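Bottromycin amidohydrolase (Streptomyces purpureus, PDB 6I5S) probably hydrolyses a thiazoline-bearing intermediate in bottromycin biosynthesis, acting as the gatekeeper amidohydrolase of the pathway at a two-zinc centre. Local coordinates at residues Ala54-Leu59 / Ala80-Tyr85; Phe404-Pro409 / Arg418-Leu423; Ala275-Thr280 / Leu325-Gly330; Arg245-Ala250 / Ala319-Ala324. All coordinates share one frame; numbering follows the deposited sequence. Where two conformers were deposited one is given.

Contact 1 of 4, residues Ala54-Leu59 / Ala80-Tyr85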
loop_
_atom_site.group_PDB
_atom_site.type_symbol
_atom_site.label_atom_id
_atom_site.label_comp_id
_atom_site.label_asym_id
_atom_site.label_seq_id
_atom_site.Cartn_x
_atom_site.Cartn_y
_atom_site.Cartn_z
ATOM N N ALA A 54 -7.729 -24.196 4.377
ATOM C CA ALA A 54 -8.364 -25.312 3.694
ATOM C C ALA A 54 -7.526 -26.582 3.877
ATOM O O ALA A 54 -6.351 -26.516 4.236
ATOM C CB ALA A 54 -8.534 -25.001 2.208
ATOM N N PRO A 55 -8.103 -27.748 3.621
ATOM C CA PRO A 55 -7.324 -28.970 3.713
ATOM C C PRO A 55 -6.176 -28.942 2.724
ATOM O O PRO A 55 -6.190 -28.157 1.764
ATOM C CB PRO A 55 -8.340 -30.082 3.391
ATOM C CG PRO A 55 -9.485 -29.425 2.747
ATOM C CD PRO A 55 -9.524 -28.043 3.358
ATOM N N PRO A 56 -5.156 -29.769 2.930
ATOM C CA PRO A 56 -3.967 -29.690 2.079
ATOM C C PRO A 56 -4.301 -30.087 0.652
ATOM O O PRO A 56 -4.871 -31.151 0.405
ATOM C CB PRO A 56 -3.000 -30.693 2.732
ATOM C CG PRO A 56 -3.832 -31.571 3.517
ATOM C CD PRO A 56 -5.009 -30.785 3.977
ATOM N N ARG A 57 -3.913 -29.249 -0.293
ATOM C CA ARG A 57 -4.164 -29.561 -1.683
ATOM C C ARG A 57 -2.949 -29.188 -2.510
ATOM O O ARG A 57 -2.191 -28.278 -2.169
ATOM C CB ARG A 57 -5.394 -28.820 -2.183
ATOM C CG ARG A 57 -6.684 -29.227 -1.483
ATOM C CD ARG A 57 -7.887 -28.615 -2.191
ATOM N NE ARG A 57 -9.157 -29.064 -1.634
ATOM C CZ ARG A 57 -10.108 -28.255 -1.171
ATOM N NH1 ARG A 57 -9.958 -26.928 -1.215
ATOM N NH2 ARG A 57 -11.222 -28.776 -0.675
ATOM N N ASP A 58 -2.750 -29.929 -3.577
ATOM C CA ASP A 58 -1.657 -29.628 -4.485
ATOM C C ASP A 58 -2.103 -28.554 -5.454
ATOM O O ASP A 58 -3.128 -28.693 -6.136
ATOM C CB ASP A 58 -1.229 -30.889 -5.239
ATOM C CG ASP A 58 -0.743 -32.015 -4.334
ATOM O OD1 ASP A 58 -0.276 -31.795 -3.193
ATOM O OD2 ASP A 58 -0.790 -33.171 -4.802
ATOM N N LEU A 59 -1.320 -27.490 -5.523
ATOM C CA LEU A 59 -1.644 -26.300 -6.290
ATOM C C LEU A 59 -0.958 -26.360 -7.652
ATOM O O LEU A 59 0.271 -26.440 -7.721
ATOM C CB LEU A 59 -1.169 -25.071 -5.512
ATOM C CG LEU A 59 -1.160 -23.762 -6.303
ATOM C CD1 LEU A 59 -2.584 -23.396 -6.760
ATOM C CD2 LEU A 59 -0.563 -22.648 -5.477
ATOM N N ALA A 80 -2.593 -35.827 5.301
ATOM C CA ALA A 80 -1.341 -35.265 4.796
ATOM C C ALA A 80 -0.992 -33.964 5.513
ATOM O O ALA A 80 -1.833 -33.061 5.581
ATOM C CB ALA A 80 -1.433 -35.002 3.301
ATOM N N PRO A 81 0.237 -33.803 6.019
ATOM C CA PRO A 81 0.607 -32.517 6.625
ATOM C C PRO A 81 0.734 -31.419 5.581
ATOM O O PRO A 81 0.851 -31.675 4.381
ATOM C CB PRO A 81 1.957 -32.789 7.283
ATOM C CG PRO A 81 2.516 -33.986 6.569
ATOM C CD PRO A 81 1.331 -34.804 6.117
ATOM N N TYR A 82 0.709 -30.172 6.057
ATOM C CA TYR A 82 0.916 -29.035 5.171
ATOM C C TYR A 82 2.412 -28.854 4.938
ATOM O O TYR A 82 3.197 -28.831 5.891
ATOM C CB TYR A 82 0.340 -27.753 5.766
ATOM C CG TYR A 82 -1.155 -27.718 5.952
ATOM C CD1 TYR A 82 -2.016 -27.655 4.856
ATOM C CD2 TYR A 82 -1.709 -27.699 7.228
ATOM C CE1 TYR A 82 -3.387 -27.602 5.024
ATOM C CE2 TYR A 82 -3.102 -27.641 7.413
ATOM C CZ TYR A 82 -3.934 -27.592 6.309
ATOM O OH TYR A 82 -5.320 -27.538 6.485
ATOM N N ASP A 83 2.810 -28.736 3.670
ATOM C CA ASP A 83 4.164 -28.286 3.369
ATOM C C ASP A 83 4.236 -26.772 3.297
ATOM O O ASP A 83 5.303 -26.179 3.472
ATOM C CB ASP A 83 4.633 -28.844 2.025
ATOM C CG ASP A 83 4.908 -30.341 2.075
ATOM O OD1 ASP A 83 4.855 -30.933 3.168
ATOM O OD2 ASP A 83 5.139 -30.909 0.994
ATOM N N TRP A 84 3.122 -26.148 2.977
ATOM C CA TRP A 84 3.079 -24.716 2.778
ATOM C C TRP A 84 1.756 -24.189 3.294
ATOM O O TRP A 84 0.724 -24.870 3.208
ATOM C CB TRP A 84 3.159 -24.331 1.314
ATOM C CG TRP A 84 4.357 -24.680 0.532
ATOM C CD1 TRP A 84 4.452 -25.660 -0.399
ATOM C CD2 TRP A 84 5.612 -23.994 0.525
ATOM N NE1 TRP A 84 5.693 -25.644 -0.973
ATOM C CE2 TRP A 84 6.422 -24.627 -0.424
ATOM C CE3 TRP A 84 6.133 -22.921 1.241
ATOM C CZ2 TRP A 84 7.727 -24.230 -0.668
ATOM C CZ3 TRP A 84 7.428 -22.528 0.978
ATOM C CH2 TRP A 84 8.198 -23.164 0.033
ATOM N N TYR A 85 1.790 -22.945 3.777
ATOM C CA TYR A 85 0.596 -22.147 4.018
ATOM C C TYR A 85 0.642 -20.952 3.076
ATOM O O TYR A 85 1.698 -20.321 2.940
ATOM C CB TYR A 85 0.567 -21.670 5.467
ATOM C CG TYR A 85 0.514 -22.754 6.479
ATOM C CD1 TYR A 85 -0.697 -23.232 6.966
ATOM C CD2 TYR A 85 1.678 -23.336 6.954
ATOM C CE1 TYR A 85 -0.729 -24.280 7.936
ATOM C CE2 TYR A 85 1.632 -24.364 7.911
ATOM C CZ TYR A 85 0.415 -24.805 8.388
ATOM O OH TYR A 85 0.359 -25.832 9.332
#

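Contact 2 of 4, residues Phe404-Pro409 / Arg418-Leu423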
loop_
_atom_site.group_PDB
_atom_site.type_symbol
_atom_site.label_atom_id
_atom_site.label_comp_id
_atom_site.label_asym_id
_atom_site.label_seq_id
_atom_site.Cartn_x
_atom_site.Cartn_y
_atom_site.Cartn_z
ATOM N N PHE A 404 3.797 -17.479 0.344
ATOM C CA PHE A 404 4.038 -18.822 0.862
ATOM C C PHE A 404 4.798 -18.765 2.188
ATOM O O PHE A 404 5.759 -18.005 2.315
ATOM C CB PHE A 404 4.886 -19.616 -0.112
ATOM C CG PHE A 404 4.164 -20.076 -1.329
ATOM C CD1 PHE A 404 3.941 -21.422 -1.527
ATOM C CD2 PHE A 404 3.723 -19.184 -2.296
ATOM C CE1 PHE A 404 3.301 -21.885 -2.671
ATOM C CE2 PHE A 404 3.094 -19.642 -3.424
ATOM C CZ PHE A 404 2.866 -20.993 -3.611
ATOM N N TYR A 405 4.404 -19.623 3.142
ATOM C CA TYR A 405 5.005 -19.736 4.464
ATOM C C TYR A 405 5.148 -21.203 4.838
ATOM O O TYR A 405 4.230 -22.005 4.603
ATOM C CB TYR A 405 4.134 -19.050 5.509
ATOM C CG TYR A 405 3.921 -17.573 5.237
ATOM C CD1 TYR A 405 4.794 -16.615 5.738
ATOM C CD2 TYR A 405 2.835 -17.149 4.495
ATOM C CE1 TYR A 405 4.571 -15.225 5.508
ATOM C CE2 TYR A 405 2.631 -15.766 4.197
ATOM C CZ TYR A 405 3.511 -14.841 4.722
ATOM O OH TYR A 405 3.331 -13.499 4.493
ATOM N N ARG A 406 6.302 -21.555 5.412
ATOM C CA ARG A 406 6.488 -22.912 5.891
ATOM C C ARG A 406 5.722 -23.147 7.183
ATOM O O ARG A 406 5.290 -24.270 7.453
ATOM C CB ARG A 406 7.962 -23.191 6.110
ATOM C CG ARG A 406 8.788 -23.340 4.874
ATOM C CD ARG A 406 8.358 -24.532 4.056
ATOM N NE ARG A 406 9.303 -24.798 2.971
ATOM C CZ ARG A 406 9.132 -25.739 2.045
ATOM N NH1 ARG A 406 8.031 -26.497 2.036
ATOM N NH2 ARG A 406 10.078 -25.933 1.127
ATOM N N ARG A 407 5.552 -22.113 7.995
ATOM C CA ARG A 407 4.763 -22.187 9.216
ATOM C C ARG A 407 3.586 -21.226 9.092
ATOM O O ARG A 407 3.652 -20.253 8.349
ATOM C CB ARG A 407 5.597 -21.828 10.445
ATOM C CG ARG A 407 6.757 -22.792 10.725
ATOM C CD ARG A 407 7.544 -22.404 11.979
ATOM N NE ARG A 407 8.592 -23.381 12.292
ATOM C CZ ARG A 407 9.442 -23.289 13.315
ATOM N NH1 ARG A 407 9.390 -22.257 14.149
ATOM N NH2 ARG A 407 10.352 -24.237 13.503
ATOM N N HIS A 408 2.508 -21.495 9.815
ATOM C CA HIS A 408 1.333 -20.654 9.689
ATOM C C HIS A 408 1.713 -19.220 10.068
ATOM O O HIS A 408 2.390 -19.015 11.088
ATOM C CB HIS A 408 0.203 -21.183 10.574
ATOM C CG HIS A 408 -1.120 -20.553 10.273
ATOM N ND1 HIS A 408 -1.379 -19.230 10.545
ATOM C CD2 HIS A 408 -2.226 -21.037 9.661
ATOM C CE1 HIS A 408 -2.600 -18.930 10.138
ATOM N NE2 HIS A 408 -3.136 -20.008 9.596
ATOM N N PRO A 409 1.346 -18.210 9.264
ATOM C CA PRO A 409 1.839 -16.852 9.536
ATOM C C PRO A 409 1.202 -16.193 10.750
ATOM O O PRO A 409 1.748 -15.197 11.233
ATOM C CB PRO A 409 1.510 -16.093 8.241
ATOM C CG PRO A 409 0.332 -16.813 7.669
ATOM C CD PRO A 409 0.562 -18.268 8.012
ATOM N N ARG A 418 7.868 -12.123 6.744
ATOM C CA ARG A 418 9.012 -12.839 6.211
ATOM C C ARG A 418 8.534 -14.087 5.479
ATOM O O ARG A 418 8.611 -15.212 5.998
ATOM C CB ARG A 418 9.991 -13.213 7.338
ATOM C CG ARG A 418 11.336 -13.585 6.814
ATOM C CD ARG A 418 12.214 -14.171 7.908
ATOM N NE ARG A 418 13.546 -14.278 7.405
ATOM C CZ ARG A 418 13.929 -15.202 6.534
ATOM N NH1 ARG A 418 13.047 -16.109 6.095
ATOM N NH2 ARG A 418 15.193 -15.214 6.109
ATOM N N PRO A 419 8.021 -13.925 4.266
ATOM C CA PRO A 419 7.624 -15.092 3.495
ATOM C C PRO A 419 8.813 -16.003 3.265
ATOM O O PRO A 419 9.964 -15.572 3.204
ATOM C CB PRO A 419 7.127 -14.496 2.188
ATOM C CG PRO A 419 6.774 -13.061 2.456
ATOM C CD PRO A 419 7.680 -12.661 3.614
ATOM N N ASP A 420 8.522 -17.281 3.151
ATOM C CA ASP A 420 9.452 -18.237 2.582
ATOM C C ASP A 420 9.348 -18.359 1.063
ATOM O O ASP A 420 10.129 -19.112 0.464
ATOM C CB ASP A 420 9.217 -19.584 3.253
ATOM C CG ASP A 420 9.461 -19.512 4.746
ATOM O OD1 ASP A 420 10.547 -19.056 5.104
ATOM O OD2 ASP A 420 8.549 -19.836 5.538
ATOM N N GLY A 421 8.385 -17.697 0.451
ATOM C CA GLY A 421 8.295 -17.594 -0.991
ATOM C C GLY A 421 7.253 -16.593 -1.382
ATOM O O GLY A 421 6.250 -16.400 -0.666
ATOM N N VAL A 422 7.450 -15.968 -2.536
ATOM C CA VAL A 422 6.439 -15.059 -3.088
ATOM C C VAL A 422 6.284 -15.431 -4.554
ATOM O O VAL A 422 7.265 -15.428 -5.295
ATOM C CB VAL A 422 6.815 -13.573 -2.948
ATOM C CG1 VAL A 422 5.764 -12.672 -3.632
ATOM C CG2 VAL A 422 6.945 -13.174 -1.512
ATOM N N LEU A 423 5.075 -15.805 -4.938
ATOM C CA LEU A 423 4.720 -16.078 -6.331
ATOM C C LEU A 423 4.138 -14.827 -6.960
ATOM O O LEU A 423 3.115 -14.311 -6.486
ATOM C CB LEU A 423 3.692 -17.194 -6.381
ATOM C CG LEU A 423 3.359 -17.846 -7.711
ATOM C CD1 LEU A 423 4.565 -18.543 -8.315
ATOM C CD2 LEU A 423 2.259 -18.850 -7.470
#

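Contact 3 of 4, residues Ala275-Thr280 / Leu325-Gly330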
loop_
_atom_site.group_PDB
_atom_site.type_symbol
_atom_site.label_atom_id
_atom_site.label_comp_id
_atom_site.label_asym_id
_atom_site.label_seq_id
_atom_site.Cartn_x
_atom_site.Cartn_y
_atom_site.Cartn_z
ATOM N N ALA A 275 1.755 5.966 8.541
ATOM C CA ALA A 275 2.172 7.308 8.106
ATOM C C ALA A 275 1.838 8.390 9.136
ATOM O O ALA A 275 2.649 9.298 9.383
ATOM C CB ALA A 275 1.508 7.623 6.736
ATOM N N TRP A 276 0.636 8.353 9.707
ATOM C CA TRP A 276 0.335 9.209 10.873
ATOM C C TRP A 276 1.407 9.080 11.957
ATOM O O TRP A 276 1.896 10.076 12.492
ATOM C CB TRP A 276 -1.016 8.821 11.449
ATOM C CG TRP A 276 -2.252 9.439 10.851
ATOM C CD1 TRP A 276 -3.158 8.815 10.017
ATOM C CD2 TRP A 276 -2.733 10.759 11.072
ATOM N NE1 TRP A 276 -4.202 9.673 9.734
ATOM C CE2 TRP A 276 -3.975 10.872 10.376
ATOM C CE3 TRP A 276 -2.281 11.847 11.843
ATOM C CZ2 TRP A 276 -4.748 12.040 10.401
ATOM C CZ3 TRP A 276 -3.065 13.000 11.882
ATOM C CH2 TRP A 276 -4.280 13.093 11.135
ATOM N N ARG A 277 1.742 7.842 12.310
ATOM C CA ARG A 277 2.750 7.577 13.342
ATOM C C ARG A 277 4.082 8.212 12.974
ATOM O O ARG A 277 4.724 8.864 13.783
ATOM C CB ARG A 277 2.897 6.058 13.488
ATOM C CG ARG A 277 3.896 5.541 14.561
ATOM C CD ARG A 277 3.298 5.639 15.988
ATOM N NE ARG A 277 2.103 4.812 16.073
ATOM C CZ ARG A 277 1.271 4.860 17.125
ATOM N NH1 ARG A 277 0.189 4.110 17.151
ATOM N NH2 ARG A 277 1.500 5.686 18.130
ATOM N N ALA A 278 4.525 8.027 11.732
ATOM C CA ALA A 278 5.802 8.620 11.343
ATOM C C ALA A 278 5.776 10.140 11.351
ATOM O O ALA A 278 6.784 10.764 11.691
ATOM C CB ALA A 278 6.206 8.076 9.950
ATOM N N ARG A 279 4.635 10.782 11.037
ATOM C CA ARG A 279 4.566 12.245 11.046
ATOM C C ARG A 279 4.668 12.853 12.439
ATOM O O ARG A 279 4.941 14.056 12.564
ATOM C CB ARG A 279 3.256 12.717 10.368
ATOM C CG ARG A 279 3.156 12.382 8.870
ATOM C CD ARG A 279 1.732 12.618 8.291
ATOM N NE ARG A 279 1.472 11.916 7.016
ATOM C CZ ARG A 279 0.267 11.525 6.577
ATOM N NH1 ARG A 279 -0.845 11.739 7.283
ATOM N NH2 ARG A 279 0.174 10.881 5.433
ATOM N N THR A 280 4.409 12.070 13.497
ATOM C CA THR A 280 4.427 12.614 14.860
ATOM C C THR A 280 5.828 12.959 15.314
ATOM O O THR A 280 5.993 13.807 16.198
ATOM C CB THR A 280 3.879 11.633 15.891
ATOM O OG1 THR A 280 4.712 10.476 15.951
ATOM C CG2 THR A 280 2.423 11.276 15.658
ATOM N N LEU A 325 -2.415 10.061 20.497
ATOM C CA LEU A 325 -3.434 10.476 19.519
ATOM C C LEU A 325 -3.506 9.499 18.340
ATOM O O LEU A 325 -4.588 9.160 17.854
ATOM C CB LEU A 325 -3.150 11.908 19.043
ATOM C CG LEU A 325 -3.157 12.991 20.126
ATOM C CD1 LEU A 325 -2.675 14.302 19.554
ATOM C CD2 LEU A 325 -4.514 13.144 20.719
ATOM N N VAL A 326 -2.363 9.018 17.859
ATOM C CA VAL A 326 -2.393 8.059 16.759
ATOM C C VAL A 326 -2.969 6.734 17.233
ATOM O O VAL A 326 -3.682 6.066 16.468
ATOM C CB VAL A 326 -1.008 7.922 16.142
ATOM C CG1 VAL A 326 -0.984 6.878 15.050
ATOM C CG2 VAL A 326 -0.565 9.258 15.603
ATOM N N ASP A 327 -2.729 6.347 18.501
ATOM C CA ASP A 327 -3.396 5.170 19.036
ATOM C C ASP A 327 -4.915 5.319 18.937
ATOM O O ASP A 327 -5.629 4.363 18.616
ATOM C CB ASP A 327 -2.990 4.943 20.492
ATOM C CG ASP A 327 -1.540 4.474 20.657
ATOM O OD1 ASP A 327 -0.911 3.976 19.684
ATOM O OD2 ASP A 327 -1.047 4.560 21.800
ATOM N N ARG A 328 -5.431 6.491 19.287
ATOM C CA ARG A 328 -6.869 6.756 19.187
ATOM C C ARG A 328 -7.363 6.675 17.751
ATOM O O ARG A 328 -8.476 6.212 17.510
ATOM C CB ARG A 328 -7.208 8.131 19.779
ATOM C CG ARG A 328 -7.008 8.155 21.328
ATOM C CD ARG A 328 -7.496 9.421 21.986
ATOM N NE ARG A 328 -8.930 9.552 21.817
ATOM C CZ ARG A 328 -9.610 10.641 22.122
ATOM N NH1 ARG A 328 -8.972 11.692 22.618
ATOM N NH2 ARG A 328 -10.918 10.674 21.921
ATOM N N LEU A 329 -6.567 7.160 16.799
ATOM C CA LEU A 329 -6.895 6.981 15.369
ATOM C C LEU A 329 -7.039 5.498 15.023
ATOM O O LEU A 329 -7.966 5.099 14.289
ATOM C CB LEU A 329 -5.827 7.623 14.487
ATOM C CG LEU A 329 -5.699 9.158 14.529
ATOM C CD1 LEU A 329 -4.690 9.652 13.521
ATOM C CD2 LEU A 329 -7.015 9.827 14.233
ATOM N N GLY A 330 -6.169 4.655 15.584
ATOM C CA GLY A 330 -6.295 3.235 15.336
ATOM C C GLY A 330 -7.569 2.679 15.916
ATOM O O GLY A 330 -8.220 1.837 15.296
#

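Contact 4 of 4, residues Arg245-Ala250 / Ala319-Ala324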
loop_
_atom_site.group_PDB
_atom_site.type_symbol
_atom_site.label_atom_id
_atom_site.label_comp_id
_atom_site.label_asym_id
_atom_site.label_seq_id
_atom_site.Cartn_x
_atom_site.Cartn_y
_atom_site.Cartn_z
ATOM N N ARG A 245 -0.826 21.708 14.912
ATOM C CA ARG A 245 -1.383 20.509 14.289
ATOM C C ARG A 245 -1.931 19.525 15.306
ATOM O O ARG A 245 -3.009 18.955 15.114
ATOM C CB ARG A 245 -0.330 19.804 13.425
ATOM C CG ARG A 245 0.089 20.624 12.251
ATOM C CD ARG A 245 1.124 19.935 11.400
ATOM N NE ARG A 245 1.594 20.829 10.346
ATOM C CZ ARG A 245 2.727 20.659 9.689
ATOM N NH1 ARG A 245 3.501 19.616 9.979
ATOM N NH2 ARG A 245 3.080 21.529 8.752
ATOM N N TRP A 246 -1.156 19.223 16.344
ATOM C CA TRP A 246 -1.530 18.128 17.226
ATOM C C TRP A 246 -2.558 18.575 18.259
ATOM O O TRP A 246 -3.420 17.774 18.648
ATOM C CB TRP A 246 -0.256 17.521 17.852
ATOM C CG TRP A 246 0.683 17.028 16.680
ATOM C CD1 TRP A 246 1.798 17.669 16.181
ATOM C CD2 TRP A 246 0.519 15.859 15.867
ATOM N NE1 TRP A 246 2.325 16.968 15.148
ATOM C CE2 TRP A 246 1.551 15.864 14.918
ATOM C CE3 TRP A 246 -0.407 14.819 15.843
ATOM C CZ2 TRP A 246 1.673 14.891 13.976
ATOM C CZ3 TRP A 246 -0.281 13.855 14.920
ATOM C CH2 TRP A 246 0.744 13.891 13.978
ATOM N N ASP A 247 -2.509 19.853 18.669
ATOM C CA ASP A 247 -3.613 20.459 19.408
ATOM C C ASP A 247 -4.918 20.376 18.615
ATOM O O ASP A 247 -5.980 20.087 19.168
ATOM C CB ASP A 247 -3.297 21.929 19.713
ATOM C CG ASP A 247 -2.176 22.105 20.718
ATOM O OD1 ASP A 247 -1.760 21.115 21.365
ATOM O OD2 ASP A 247 -1.715 23.253 20.865
ATOM N N ALA A 248 -4.870 20.680 17.323
ATOM C CA ALA A 248 -6.065 20.599 16.494
ATOM C C ALA A 248 -6.566 19.160 16.391
ATOM O O ALA A 248 -7.770 18.898 16.422
ATOM C CB ALA A 248 -5.753 21.154 15.090
ATOM N N LEU A 249 -5.663 18.210 16.275
ATOM C CA LEU A 249 -6.107 16.822 16.239
ATOM C C LEU A 249 -6.683 16.436 17.601
ATOM O O LEU A 249 -7.748 15.816 17.674
ATOM C CB LEU A 249 -4.960 15.887 15.836
ATOM C CG LEU A 249 -5.240 14.396 15.808
ATOM C CD1 LEU A 249 -6.302 14.095 14.750
ATOM C CD2 LEU A 249 -3.962 13.523 15.529
ATOM N N ALA A 250 -6.000 16.811 18.697
ATOM C CA ALA A 250 -6.545 16.552 20.025
ATOM C C ALA A 250 -7.950 17.128 20.184
ATOM O O ALA A 250 -8.836 16.471 20.728
ATOM C CB ALA A 250 -5.616 17.124 21.089
ATOM N N ALA A 319 6.202 13.675 22.313
ATOM C CA ALA A 319 6.173 12.492 21.462
ATOM C C ALA A 319 5.156 11.481 21.985
ATOM O O ALA A 319 4.381 10.907 21.207
ATOM C CB ALA A 319 7.581 11.878 21.389
ATOM N N GLU A 320 5.171 11.242 23.299
ATOM C CA GLU A 320 4.184 10.379 23.962
ATOM C C GLU A 320 2.758 10.891 23.752
ATOM O O GLU A 320 1.835 10.100 23.516
ATOM C CB GLU A 320 4.477 10.254 25.466
ATOM C CG GLU A 320 5.809 9.667 25.791
ATOM C CD GLU A 320 5.889 8.206 25.436
ATOM O OE1 GLU A 320 4.922 7.674 24.852
ATOM O OE2 GLU A 320 6.925 7.586 25.744
ATOM N N ARG A 321 2.549 12.204 23.846
ATOM C CA ARG A 321 1.206 12.738 23.652
ATOM C C ARG A 321 0.742 12.467 22.224
ATOM O O ARG A 321 -0.399 12.068 21.992
ATOM C CB ARG A 321 1.163 14.244 23.940
ATOM C CG ARG A 321 -0.213 14.859 23.772
ATOM C CD ARG A 321 -0.176 16.363 24.008
ATOM N NE ARG A 321 0.170 17.118 22.797
ATOM C CZ ARG A 321 -0.667 17.893 22.104
ATOM N NH1 ARG A 321 -0.224 18.535 21.037
ATOM N NH2 ARG A 321 -1.934 18.050 22.478
ATOM N N ARG A 322 1.614 12.717 21.254
ATOM C CA ARG A 322 1.234 12.496 19.851
ATOM C C ARG A 322 1.007 11.021 19.572
ATOM O O ARG A 322 0.065 10.653 18.853
ATOM C CB ARG A 322 2.295 13.073 18.936
ATOM C CG ARG A 322 2.435 14.572 19.123
ATOM C CD ARG A 322 3.525 15.073 18.199
ATOM N NE ARG A 322 3.821 16.489 18.428
ATOM C CZ ARG A 322 4.733 17.174 17.745
ATOM N NH1 ARG A 322 5.434 16.586 16.782
ATOM N NH2 ARG A 322 4.939 18.448 18.014
ATOM N N GLY A 323 1.856 10.146 20.134
ATOM C CA GLY A 323 1.637 8.722 19.943
ATOM C C GLY A 323 0.276 8.267 20.443
ATOM O O GLY A 323 -0.388 7.443 19.797
ATOM N N ALA A 324 -0.153 8.792 21.608
ATOM C CA ALA A 324 -1.483 8.476 22.123
ATOM C C ALA A 324 -2.595 8.931 21.175
ATOM O O ALA A 324 -3.645 8.277 21.094
ATOM C CB ALA A 324 -1.686 9.114 23.491
#

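Contact 1 of 4, residues Ala54-Leu59 / Ala80-Tyr85
Y82 gives its phenol to the carbonyl of A54, the one hydrogen bond between 54-59 and 80-85: OH donates to A54 O at 2.7 Å. The donor stands above the carbonyl plane, 45° out of it, and A54 O in turn lies at the ring edge, near the ring plane. The contact precedes two strands, at the surface, its centre about 29 Å from the centre of the chain: 54-59 runs into the middle strand of a three-stranded antiparallel sheet, where D58 pairs with S70 and L59 with F40, and 80-85 enters strand 84-95 of the larger mixed sheet. The nonpolar part centres on P56. Y82 CG stands anti to its carbonyl carbon, beside the backbone N (chi1 -65°), and from there the ring crosses P56 at about a right angle, P56 CD reaching Y82 CE1 at 3.7 Å. An alanine at Y82 would probably leave A54 O without this donor and open a gap beside the P56 ring. P56 CG also packs on A80, 4.2 Å from A80 CB and 3.2 Å from A80 O.

Contact 2 of 4, residues Phe404-Pro409 / Arg418-Leu423
D420 brings its carboxylate against the backbone N and first carbons of R406, and the two side chains cross obliquely. D420 CG stands anti to its own carbonyl carbon, beside the backbone N (chi1 -61°), on the side of R406. OD2 accepts from R406 N at 2.8 Å in a nearly straight bond of 171°. The N-H meets that oxygen on the anti side, 15° out of the carboxylate plane. The same OD2 lies 3.5 Å from R406 CB; the guanidinium itself turns to D83 O and W84. Y405 and P419 lie side by side and point the same way, Y405 CE1 3.7 Å from P419 CA. The Y405 hydroxyl bonds to L416 O, and P409 CB covers one ring face over its centre. Next to these pairs the backbones form a classic beta bulge in the mixed sheet, D420 and G421 both facing F404. F404 N donates to G421 O at 2.9 Å, whereas D420 N and G421 N both reach F404 O through weak bonds. The F404 ring has G421 O at its edge, near its plane, and its CE2 meets L423 CB at 3.9 Å. Around that ring F40, F428 and W84 supply further aromatic contacts.

Contact 3 of 4, residues Ala275-Thr280 / Leu325-Gly330
Helices 273-280 and 316-338 pack antiparallel close to the two-zinc centre, with the W276 side chain, which meets L329, about 9 Å from a zinc ion. The short axes run 172° apart and approach to 9.9 Å. L329 crosses the indole at about a right angle and sets CD1 over one face, 3.4 Å from the centroid of the five-membered ring and 16° off its normal, a CH-pi contact. W276 NE1 donates to the carbonyl of H229, itself a zinc ligand, which helps fix the rotation of the indole. V326 lies between the tryptophan and R277: its CG1 sits 3.7 Å from R277 CZ, over the guanidinium face, while CG2 meets T280 CG2 at 3.6 Å. Bends at chi2 and chi3 fold the R277 chain, bringing its guanidinium over V326 and up to D327. R277 NH1 forms a salt bridge to D327 OD1 at 2.8 Å, the N-H arriving close to the line of the D327 CG-OD1 bond, and NH2 adds a weak bond to the same oxygen. R277 NE pairs with E366, so two carboxylates probably share its charge. A methionine in place of R277 would probably leave D327 and E366 without their cationic mate and V326 CG1 without the flat group over it. The same helix sends R279 NH2 into a salt bridge with the zinc ligand D348, tying this helix pair to the binuclear metal site of an amidohydrolase.

Contact 4 of 4, residues Arg245-Ala250 / Ala319-Ala324
The axes of 245-250 and 319-324 cross at 40°, their N-to-C directions closer to parallel than antiparallel, with a nearest approach of 10.7 Å and W246 CA facing R322 CA. This is a helix-helix packing at the surface, joining helix 245-254 to the early turns of helix 316-338. Its centre is the indole of W246, which R322 crosses at about a right angle. Extended from CG to NE, the arginine chain lies over one face: CD stands 3.6 Å from the centroid of the five-membered ring, 5° off the normal, a CH-pi contact. The guanidinium follows, its plane only 17° from that of the indole, and R322 NE comes within 3.2 Å of W246 CD1. On the opposite face of the indole lies R245 CB. The polar atoms NE and NH1 of R322 are held by outside partners, NE by a salt bridge to E318 and NH1 by the carbonyl of T280, which would keep the group flat against the ring. E318 also pairs with R321 NE, so one carboxylate probably offsets part of both arginine charges. R321, bent at chi3, reaches across to D247 and crosses it at about a right angle. The salt bridge from R321 NH1 to D247 OD1, at 3.0 Å, includes a weak hydrogen bond. The same NH1 lies 3.3 Å from W246 CB.

How the contacts relate
From the N terminus, contact 1 closes first, spanning a short loop that includes strand 65-71 and linking the three-stranded sheet to the entry of strand 84-95. Contacts 4 and 3 follow and cross: segments 245-250, 275-280, 319-324 and 325-330 come in turn. Contact 4 joins helix 245-254, and contact 3 helix 273-280, to the same helix 316-338; their centres are 8 Å apart, and T280 O meets R322 NH1 between them. Contact 2 closes last, joining strands 402-405 and 421-424 across an eight-residue loop, yet returns to contact 1: Y85 N lies 2.7 Å from Y405 O where strands 84-95 and 402-405 pair. Contacts 1 and 2 stay apart from 3 and 4, the nearest atoms of contacts 2 and 3 being about 19 Å apart.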